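Local coordinates for phosphotriesterase homology protein (Escherichia coli, PDB 1BF6) that hydrolyses phosphorylated glyceryl acetates and aromatic acetates or propionates, using two zinc ions bound in each subunit, at residues 185-197 / 220-233. Numbering follows the deposited sequence.
Sequences HCDLKDNLDNILK and KRIAMLHALRDRGL. With ZN (zinc ion), chain D; SO4 (sulfate ion), chain E.
The guanidinium of Arg221 meets Asp187 at its edge, and the carboxylate stands almost upright to it, the two planes 81° apart. Arg221 NE lies 3.0 Å from Asp187 OD2 in a salt bridge. The bond is bent, 137° at the hydrogen. OD2 lies in the guanidinium plane, but NE sits well above the carboxylate plane. Leu188 CD2 also comes to the guanidinium edge, near NH2. Asp218 and Thr209 bind the other nitrogens, and Thr209 also bonds Asp187 OD1. With an alanine here, Asp187 OD2 would probably lose its charge partner and Asp218 its salt bridge. The Arg231 guanidinium takes Ala227 O in plane at its edge, Arg231 NH1 bonding it at 2.9 Å. Leu196 CD1 and Leu192 CD2 lie oblique to this group.

Met224 packs against the loop 186-191. Its chain bends at chi3 (-74°), which brings Met224 CE to 3.4 Å from Lys189 O. Met224 SD accepts a weak hydrogen bond from Asn191 N at 3.5 Å.

The family belongs to the TIM-barrel clan. Here the loop after strand 181-183 and helix 192-200 pack against the next helix, 218-230, outside the parallel strands. The same loop carries His185, whose NE2 binds zinc at 2.2 Å, together with His157 and Glu124.

Between the helices the contact is apolar. Both methyls of Leu192 rest against Ala227 CB, with Leu192 CD2 at 3.6 Å. Leu228 CD2 reaches Leu192, Ile195 and Leu196, and Phe207 of strand 204-207 also touches Leu228. Leu196 CD2 presses on Leu233 CD1 at 3.5 Å, a tight fit. Leu233 is part of the Schellman motif that ends the helix, with Gly232 as its C-prime residue. Arg231 lays its CD against the same Leu196 methyl.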
ATOM      1  N   HIS A 185      -1.122   5.486  -4.379  1.00  7.04           N
ATOM      2  CA  HIS A 185      -0.757   6.889  -4.583  1.00  5.96           C
ATOM      3  C   HIS A 185      -1.520   7.651  -5.648  1.00  6.42           C
ATOM      4  O   HIS A 185      -0.917   8.315  -6.488  1.00  7.80           O
ATOM      5  CB  HIS A 185       0.738   7.021  -4.878  1.00  6.88           C
ATOM      6  CG  HIS A 185       1.590   6.105  -4.074  1.00  7.97           C
ATOM      7  ND1 HIS A 185       1.356   5.784  -2.757  1.00  7.21           N
ATOM      8  CD2 HIS A 185       2.662   5.369  -4.449  1.00  6.12           C
ATOM      9  CE1 HIS A 185       2.247   4.884  -2.396  1.00  8.97           C
ATOM     10  NE2 HIS A 185       3.042   4.626  -3.406  1.00  6.64           N
ATOM     11  N   CYS A 186      -2.847   7.586  -5.619  1.00  7.52           N
ATOM     12  CA  CYS A 186      -3.636   8.319  -6.606  1.00  6.99           C
ATOM     13  C   CYS A 186      -3.889   9.752  -6.149  1.00  6.47           C
ATOM     14  O   CYS A 186      -4.467  10.548  -6.888  1.00  5.62           O
ATOM     15  CB  CYS A 186      -4.989   7.638  -6.828  1.00  9.52           C
ATOM     16  SG  CYS A 186      -4.897   5.977  -7.519  1.00  8.76           S
ATOM     17  N   ASP A 187      -3.388  10.074  -4.957  1.00  8.27           N
ATOM     18  CA  ASP A 187      -3.607  11.382  -4.333  1.00  9.68           C
ATOM     19  C   ASP A 187      -2.383  12.313  -4.190  1.00 10.23           C
ATOM     20  O   ASP A 187      -2.186  12.924  -3.141  1.00  9.90           O
ATOM     21  CB  ASP A 187      -4.258  11.154  -2.957  1.00  7.36           C
ATOM     22  CG  ASP A 187      -3.343  10.406  -1.985  1.00  8.19           C
ATOM     23  OD1 ASP A 187      -2.403   9.705  -2.439  1.00  8.14           O
ATOM     24  OD2 ASP A 187      -3.551  10.506  -0.750  1.00  5.70           O
ATOM     25  N   LEU A 188      -1.582  12.440  -5.244  1.00 10.46           N
ATOM     26  CA  LEU A 188      -0.414  13.328  -5.208  1.00 11.56           C
ATOM     27  C   LEU A 188      -0.544  14.515  -6.172  1.00 12.48           C
ATOM     28  O   LEU A 188       0.380  15.310  -6.336  1.00 12.74           O
ATOM     29  CB  LEU A 188       0.877  12.537  -5.450  1.00 10.28           C
ATOM     30  CG  LEU A 188       1.315  11.695  -4.252  1.00 11.10           C
ATOM     31  CD1 LEU A 188       2.385  10.676  -4.635  1.00 11.27           C
ATOM     32  CD2 LEU A 188       1.805  12.615  -3.156  1.00 12.05           C
ATOM     33  N   LYS A 189      -1.725  14.652  -6.766  1.00 13.95           N
ATOM     34  CA  LYS A 189      -2.038  15.735  -7.695  1.00 14.51           C
ATOM     35  C   LYS A 189      -3.539  15.685  -7.990  1.00 14.38           C
ATOM     36  O   LYS A 189      -4.220  14.741  -7.567  1.00 15.20           O
ATOM     37  CB  LYS A 189      -1.256  15.574  -9.007  1.00 14.93           C
ATOM     38  CG  LYS A 189      -1.687  14.383  -9.837  1.00 15.69           C
ATOM     39  CD  LYS A 189      -1.062  14.414 -11.205  1.00 18.38           C
ATOM     40  CE  LYS A 189      -1.355  13.136 -11.955  1.00 18.47           C
ATOM     41  NZ  LYS A 189      -0.661  13.132 -13.262  1.00 23.46           N
ATOM     42  N   ASP A 190      -4.058  16.723  -8.651  1.00 15.02           N
ATOM     43  CA  ASP A 190      -5.468  16.771  -9.039  1.00 17.52           C
ATOM     44  C   ASP A 190      -5.513  15.618 -10.033  1.00 17.69           C
ATOM     45  O   ASP A 190      -4.940  15.702 -11.118  1.00 17.36           O
ATOM     46  CB  ASP A 190      -5.811  18.109  -9.721  1.00 19.81           C
ATOM     47  CG  ASP A 190      -5.777  19.309  -8.748  1.00 22.61           C
ATOM     48  OD1 ASP A 190      -5.672  19.101  -7.523  1.00 22.63           O
ATOM     49  OD2 ASP A 190      -5.862  20.471  -9.215  1.00 24.98           O
ATOM     50  N   ASN A 191      -6.168  14.537  -9.632  1.00 16.19           N
ATOM     51  CA  ASN A 191      -6.187  13.311 -10.424  1.00 14.31           C
ATOM     52  C   ASN A 191      -7.589  12.698 -10.589  1.00 14.64           C
ATOM     53  O   ASN A 191      -7.719  11.500 -10.847  1.00 12.32           O
ATOM     54  CB  ASN A 191      -5.259  12.335  -9.673  1.00 13.45           C
ATOM     55  CG  ASN A 191      -4.738  11.189 -10.537  1.00 13.07           C
ATOM     56  OD1 ASN A 191      -4.370  10.142 -10.004  1.00 12.39           O
ATOM     57  ND2 ASN A 191      -4.646  11.399 -11.844  1.00 11.34           N
ATOM     58  N   LEU A 192      -8.632  13.520 -10.493  1.00 14.28           N
ATOM     59  CA  LEU A 192     -10.002  13.008 -10.592  1.00 15.05           C
ATOM     60  C   LEU A 192     -10.344  12.263 -11.882  1.00 13.86           C
ATOM     61  O   LEU A 192     -10.908  11.172 -11.833  1.00 13.76           O
ATOM     62  CB  LEU A 192     -11.028  14.120 -10.334  1.00 14.03           C
ATOM     63  CG  LEU A 192     -12.443  13.634 -10.028  1.00 13.61           C
ATOM     64  CD1 LEU A 192     -12.434  12.689  -8.833  1.00 11.92           C
ATOM     65  CD2 LEU A 192     -13.341  14.828  -9.763  1.00 13.75           C
ATOM     66  N   ASP A 193      -9.976  12.823 -13.028  1.00 16.73           N
ATOM     67  CA  ASP A 193     -10.290  12.176 -14.300  1.00 19.49           C
ATOM     68  C   ASP A 193      -9.773  10.756 -14.350  1.00 17.29           C
ATOM     69  O   ASP A 193     -10.547   9.827 -14.574  1.00 17.03           O
ATOM     70  CB  ASP A 193      -9.765  12.987 -15.479  1.00 23.20           C
ATOM     71  CG  ASP A 193     -10.486  14.309 -15.627  1.00 30.48           C
ATOM     72  OD1 ASP A 193     -11.725  14.343 -15.425  1.00 34.48           O
ATOM     73  OD2 ASP A 193      -9.816  15.318 -15.935  1.00 35.16           O
ATOM     74  N   ASN A 194      -8.484  10.585 -14.068  1.00 15.27           N
ATOM     75  CA  ASN A 194      -7.883   9.259 -14.074  1.00 14.32           C
ATOM     76  C   ASN A 194      -8.532   8.342 -13.039  1.00 13.51           C
ATOM     77  O   ASN A 194      -8.779   7.177 -13.314  1.00 13.17           O
ATOM     78  CB  ASN A 194      -6.384   9.339 -13.789  1.00 17.20           C
ATOM     79  CG  ASN A 194      -5.567   9.853 -14.973  1.00 18.60           C
ATOM     80  OD1 ASN A 194      -4.401  10.209 -14.800  1.00 21.02           O
ATOM     81  ND2 ASN A 194      -6.164   9.894 -16.165  1.00 16.61           N
ATOM     82  N   ILE A 195      -8.780   8.861 -11.838  1.00 10.36           N
ATOM     83  CA  ILE A 195      -9.380   8.059 -10.778  1.00  9.90           C
ATOM     84  C   ILE A 195     -10.756   7.522 -11.180  1.00  9.25           C
ATOM     85  O   ILE A 195     -11.057   6.354 -10.940  1.00  9.77           O
ATOM     86  CB  ILE A 195      -9.452   8.855  -9.434  1.00 10.59           C
ATOM     87  CG1 ILE A 195      -8.051   8.998  -8.838  1.00  8.94           C
ATOM     88  CG2 ILE A 195     -10.349   8.146  -8.418  1.00 10.14           C
ATOM     89  CD1 ILE A 195      -8.011   9.855  -7.605  1.00  9.38           C
ATOM     90  N   LEU A 196     -11.577   8.368 -11.800  1.00  8.73           N
ATOM     91  CA  LEU A 196     -12.916   7.960 -12.228  1.00 11.00           C
ATOM     92  C   LEU A 196     -12.826   6.847 -13.280  1.00 12.13           C
ATOM     93  O   LEU A 196     -13.593   5.876 -13.248  1.00 12.41           O
ATOM     94  CB  LEU A 196     -13.686   9.164 -12.778  1.00 10.75           C
ATOM     95  CG  LEU A 196     -14.041  10.225 -11.731  1.00  9.13           C
ATOM     96  CD1 LEU A 196     -14.671  11.418 -12.412  1.00  8.51           C
ATOM     97  CD2 LEU A 196     -14.969   9.627 -10.684  1.00  8.72           C
ATOM     98  N   LYS A 197     -11.844   6.967 -14.172  1.00 11.36           N
ATOM     99  CA  LYS A 197     -11.627   5.968 -15.212  1.00 11.92           C
ATOM    100  C   LYS A 197     -11.164   4.655 -14.605  1.00 10.78           C
ATOM    101  O   LYS A 197     -11.673   3.588 -14.965  1.00 11.95           O
ATOM    102  CB  LYS A 197     -10.627   6.487 -16.251  1.00 12.04           C
ATOM    103  CG  LYS A 197     -11.212   7.621 -17.085  1.00 14.70           C
ATOM    104  CD  LYS A 197     -10.217   8.229 -18.055  1.00 17.41           C
ATOM    105  CE  LYS A 197     -10.855   9.365 -18.839  1.00 18.07           C
ATOM    106  NZ  LYS A 197      -9.857  10.032 -19.723  1.00 20.26           N
ATOM    107  N   LYS A 220      -6.909  19.230  -0.605  1.00 13.92           N
ATOM    108  CA  LYS A 220      -7.244  18.801  -1.955  1.00 13.00           C
ATOM    109  C   LYS A 220      -7.578  17.310  -2.008  1.00 11.73           C
ATOM    110  O   LYS A 220      -8.372  16.892  -2.842  1.00 10.47           O
ATOM    111  CB  LYS A 220      -6.141  19.177  -2.932  1.00 13.43           C
ATOM    112  CG  LYS A 220      -6.045  20.671  -3.145  1.00 14.61           C
ATOM    113  CD  LYS A 220      -5.091  21.035  -4.260  1.00 17.80           C
ATOM    114  CE  LYS A 220      -5.117  22.544  -4.489  1.00 19.42           C
ATOM    115  NZ  LYS A 220      -4.337  22.954  -5.689  1.00 24.56           N
ATOM    116  N   ARG A 221      -6.985  16.524  -1.110  1.00 10.29           N
ATOM    117  CA  ARG A 221      -7.293  15.095  -1.021  1.00 11.48           C
ATOM    118  C   ARG A 221      -8.759  15.011  -0.554  1.00 12.42           C
ATOM    119  O   ARG A 221      -9.558  14.236  -1.090  1.00 11.92           O
ATOM    120  CB  ARG A 221      -6.389  14.384   0.007  1.00 10.86           C
ATOM    121  CG  ARG A 221      -4.901  14.295  -0.372  1.00  9.64           C
ATOM    122  CD  ARG A 221      -4.131  13.435   0.622  1.00  9.11           C
ATOM    123  NE  ARG A 221      -2.756  13.229   0.167  1.00 11.56           N
ATOM    124  CZ  ARG A 221      -1.752  14.089   0.348  1.00 12.74           C
ATOM    125  NH1 ARG A 221      -1.939  15.229   1.007  1.00  9.54           N
ATOM    126  NH2 ARG A 221      -0.579  13.861  -0.237  1.00 11.59           N
ATOM    127  N   ILE A 222      -9.111  15.847   0.425  1.00 10.49           N
ATOM    128  CA  ILE A 222     -10.475  15.888   0.953  1.00  9.94           C
ATOM    129  C   ILE A 222     -11.469  16.268  -0.150  1.00  9.14           C
ATOM    130  O   ILE A 222     -12.519  15.632  -0.279  1.00 10.47           O
ATOM    131  CB  ILE A 222     -10.571  16.841   2.200  1.00  8.41           C
ATOM    132  CG1 ILE A 222      -9.990  16.122   3.424  1.00  9.12           C
ATOM    133  CG2 ILE A 222     -12.016  17.273   2.453  1.00  8.04           C
ATOM    134  CD1 ILE A 222      -9.773  17.018   4.633  1.00 11.76           C
ATOM    135  N   ALA A 223     -11.108  17.248  -0.982  1.00  9.62           N
ATOM    136  CA  ALA A 223     -11.971  17.685  -2.082  1.00  8.82           C
ATOM    137  C   ALA A 223     -12.199  16.521  -3.070  1.00 11.14           C
ATOM    138  O   ALA A 223     -13.317  16.333  -3.559  1.00  8.84           O
ATOM    139  CB  ALA A 223     -11.368  18.874  -2.790  1.00  6.58           C
ATOM    140  N   MET A 224     -11.148  15.744  -3.347  1.00  9.10           N
ATOM    141  CA  MET A 224     -11.280  14.602  -4.256  1.00  9.86           C
ATOM    142  C   MET A 224     -12.143  13.525  -3.613  1.00  8.82           C
ATOM    143  O   MET A 224     -12.967  12.914  -4.291  1.00 10.57           O
ATOM    144  CB  MET A 224      -9.912  14.028  -4.669  1.00  8.88           C
ATOM    145  CG  MET A 224      -9.153  14.905  -5.657  1.00 11.46           C
ATOM    146  SD  MET A 224      -7.988  13.986  -6.722  1.00 11.35           S
ATOM    147  CE  MET A 224      -6.702  13.638  -5.557  1.00 11.29           C
ATOM    148  N   LEU A 225     -11.988  13.298  -2.310  1.00  8.51           N
ATOM    149  CA  LEU A 225     -12.822  12.296  -1.649  1.00  9.44           C
ATOM    150  C   LEU A 225     -14.301  12.690  -1.754  1.00 10.14           C
ATOM    151  O   LEU A 225     -15.159  11.837  -1.971  1.00  9.87           O
ATOM    152  CB  LEU A 225     -12.403  12.083  -0.199  1.00  8.20           C
ATOM    153  CG  LEU A 225     -11.080  11.338  -0.023  1.00  7.98           C
ATOM    154  CD1 LEU A 225     -10.692  11.291   1.454  1.00  7.76           C
ATOM    155  CD2 LEU A 225     -11.197   9.913  -0.600  1.00  9.49           C
ATOM    156  N   HIS A 226     -14.589  13.986  -1.647  1.00 11.43           N
ATOM    157  CA  HIS A 226     -15.962  14.470  -1.766  1.00 11.47           C
ATOM    158  C   HIS A 226     -16.532  14.197  -3.155  1.00 11.45           C
ATOM    159  O   HIS A 226     -17.706  13.851  -3.291  1.00  8.56           O
ATOM    160  CB  HIS A 226     -16.049  15.969  -1.449  1.00 14.57           C
ATOM    161  CG  HIS A 226     -16.193  16.261   0.012  1.00 15.81           C
ATOM    162  ND1 HIS A 226     -17.421  16.399   0.622  1.00 16.66           N
ATOM    163  CD2 HIS A 226     -15.270  16.364   0.998  1.00 16.18           C
ATOM    164  CE1 HIS A 226     -17.248  16.567   1.921  1.00 16.45           C
ATOM    165  NE2 HIS A 226     -15.953  16.548   2.174  1.00 14.31           N
ATOM    166  N   ALA A 227     -15.699  14.341  -4.184  1.00  9.81           N
ATOM    167  CA  ALA A 227     -16.126  14.095  -5.565  1.00  9.80           C
ATOM    168  C   ALA A 227     -16.548  12.628  -5.703  1.00  8.95           C
ATOM    169  O   ALA A 227     -17.547  12.316  -6.350  1.00 10.69           O
ATOM    170  CB  ALA A 227     -14.992  14.420  -6.542  1.00  6.73           C
ATOM    171  N   LEU A 228     -15.804  11.741  -5.053  1.00  9.20           N
ATOM    172  CA  LEU A 228     -16.094  10.310  -5.086  1.00  9.74           C
ATOM    173  C   LEU A 228     -17.359   9.993  -4.288  1.00 11.18           C
ATOM    174  O   LEU A 228     -18.218   9.239  -4.740  1.00 10.87           O
ATOM    175  CB  LEU A 228     -14.888   9.515  -4.572  1.00 10.96           C
ATOM    176  CG  LEU A 228     -13.637   9.767  -5.435  1.00  8.82           C
ATOM    177  CD1 LEU A 228     -12.461   8.965  -4.900  1.00 11.34           C
ATOM    178  CD2 LEU A 228     -13.913   9.440  -6.899  1.00  9.92           C
ATOM    179  N   ARG A 229     -17.490  10.610  -3.123  1.00  9.15           N
ATOM    180  CA  ARG A 229     -18.673  10.424  -2.296  1.00 11.34           C
ATOM    181  C   ARG A 229     -19.928  10.921  -3.037  1.00 10.19           C
ATOM    182  O   ARG A 229     -20.969  10.254  -3.020  1.00 12.99           O
ATOM    183  CB  ARG A 229     -18.515  11.197  -0.985  1.00 13.25           C
ATOM    184  CG  ARG A 229     -19.730  11.109  -0.083  1.00 16.81           C
ATOM    185  CD  ARG A 229     -19.537  11.968   1.142  1.00 20.54           C
ATOM    186  NE  ARG A 229     -20.687  11.885   2.030  1.00 27.47           N
ATOM    187  CZ  ARG A 229     -21.419  12.928   2.392  1.00 28.11           C
ATOM    188  NH1 ARG A 229     -21.121  14.138   1.939  1.00 29.50           N
ATOM    189  NH2 ARG A 229     -22.455  12.754   3.199  1.00 30.78           N
ATOM    190  N   ASP A 230     -19.816  12.068  -3.706  1.00  9.25           N
ATOM    191  CA  ASP A 230     -20.932  12.656  -4.447  1.00 11.02           C
ATOM    192  C   ASP A 230     -21.414  11.766  -5.590  1.00 12.25           C
ATOM    193  O   ASP A 230     -22.564  11.860  -6.016  1.00 12.86           O
ATOM    194  CB  ASP A 230     -20.555  14.010  -5.043  1.00 12.39           C
ATOM    195  CG  ASP A 230     -20.262  15.072  -3.991  1.00 17.28           C
ATOM    196  OD1 ASP A 230     -20.787  14.992  -2.854  1.00 16.88           O
ATOM    197  OD2 ASP A 230     -19.492  15.996  -4.326  1.00 19.14           O
ATOM    198  N   ARG A 231     -20.523  10.926  -6.103  1.00 10.61           N
ATOM    199  CA  ARG A 231     -20.854  10.034  -7.210  1.00 12.16           C
ATOM    200  C   ARG A 231     -21.145   8.605  -6.751  1.00 12.73           C
ATOM    201  O   ARG A 231     -21.317   7.694  -7.578  1.00 13.57           O
ATOM    202  CB  ARG A 231     -19.718  10.051  -8.240  1.00 11.58           C
ATOM    203  CG  ARG A 231     -19.552  11.386  -8.936  1.00  9.91           C
ATOM    204  CD  ARG A 231     -18.180  11.502  -9.577  1.00 11.25           C
ATOM    205  NE  ARG A 231     -18.032  12.714 -10.381  1.00 10.94           N
ATOM    206  CZ  ARG A 231     -17.835  13.942  -9.900  1.00 12.02           C
ATOM    207  NH1 ARG A 231     -17.766  14.155  -8.589  1.00 10.91           N
ATOM    208  NH2 ARG A 231     -17.702  14.958 -10.742  1.00 11.40           N
ATOM    209  N   GLY A 232     -21.219   8.423  -5.435  1.00 11.48           N
ATOM    210  CA  GLY A 232     -21.485   7.118  -4.852  1.00 11.92           C
ATOM    211  C   GLY A 232     -20.393   6.093  -5.111  1.00 11.95           C
ATOM    212  O   GLY A 232     -20.672   4.889  -5.172  1.00  9.77           O
ATOM    213  N   LEU A 233     -19.148   6.568  -5.175  1.00 10.34           N
ATOM    214  CA  LEU A 233     -17.987   5.717  -5.465  1.00 11.38           C
ATOM    215  C   LEU A 233     -17.085   5.339  -4.273  1.00 11.15           C
ATOM    216  O   LEU A 233     -16.022   4.741  -4.462  1.00  9.83           O
ATOM    217  CB  LEU A 233     -17.146   6.365  -6.587  1.00  9.91           C
ATOM    218  CG  LEU A 233     -17.891   6.734  -7.879  1.00 10.17           C
ATOM    219  CD1 LEU A 233     -17.019   7.542  -8.801  1.00 10.28           C
ATOM    220  CD2 LEU A 233     -18.413   5.488  -8.582  1.00 11.68           C
TER
HETATM  221 ZN    ZN D 293       4.884   3.505  -3.096  1.00 15.00          ZN
HETATM  222  S   SO4 E 294      -0.666  10.520 -15.992  1.00 33.48           S
HETATM  223  O1  SO4 E 294       0.231  11.620 -16.334  1.00 35.11           O
HETATM  224  O2  SO4 E 294       0.041   9.184 -16.223  1.00 31.80           O
HETATM  225  O3  SO4 E 294      -1.107  10.549 -14.502  1.00 33.28           O
HETATM  226  O4  SO4 E 294      -1.938  10.640 -16.833  1.00 33.13           O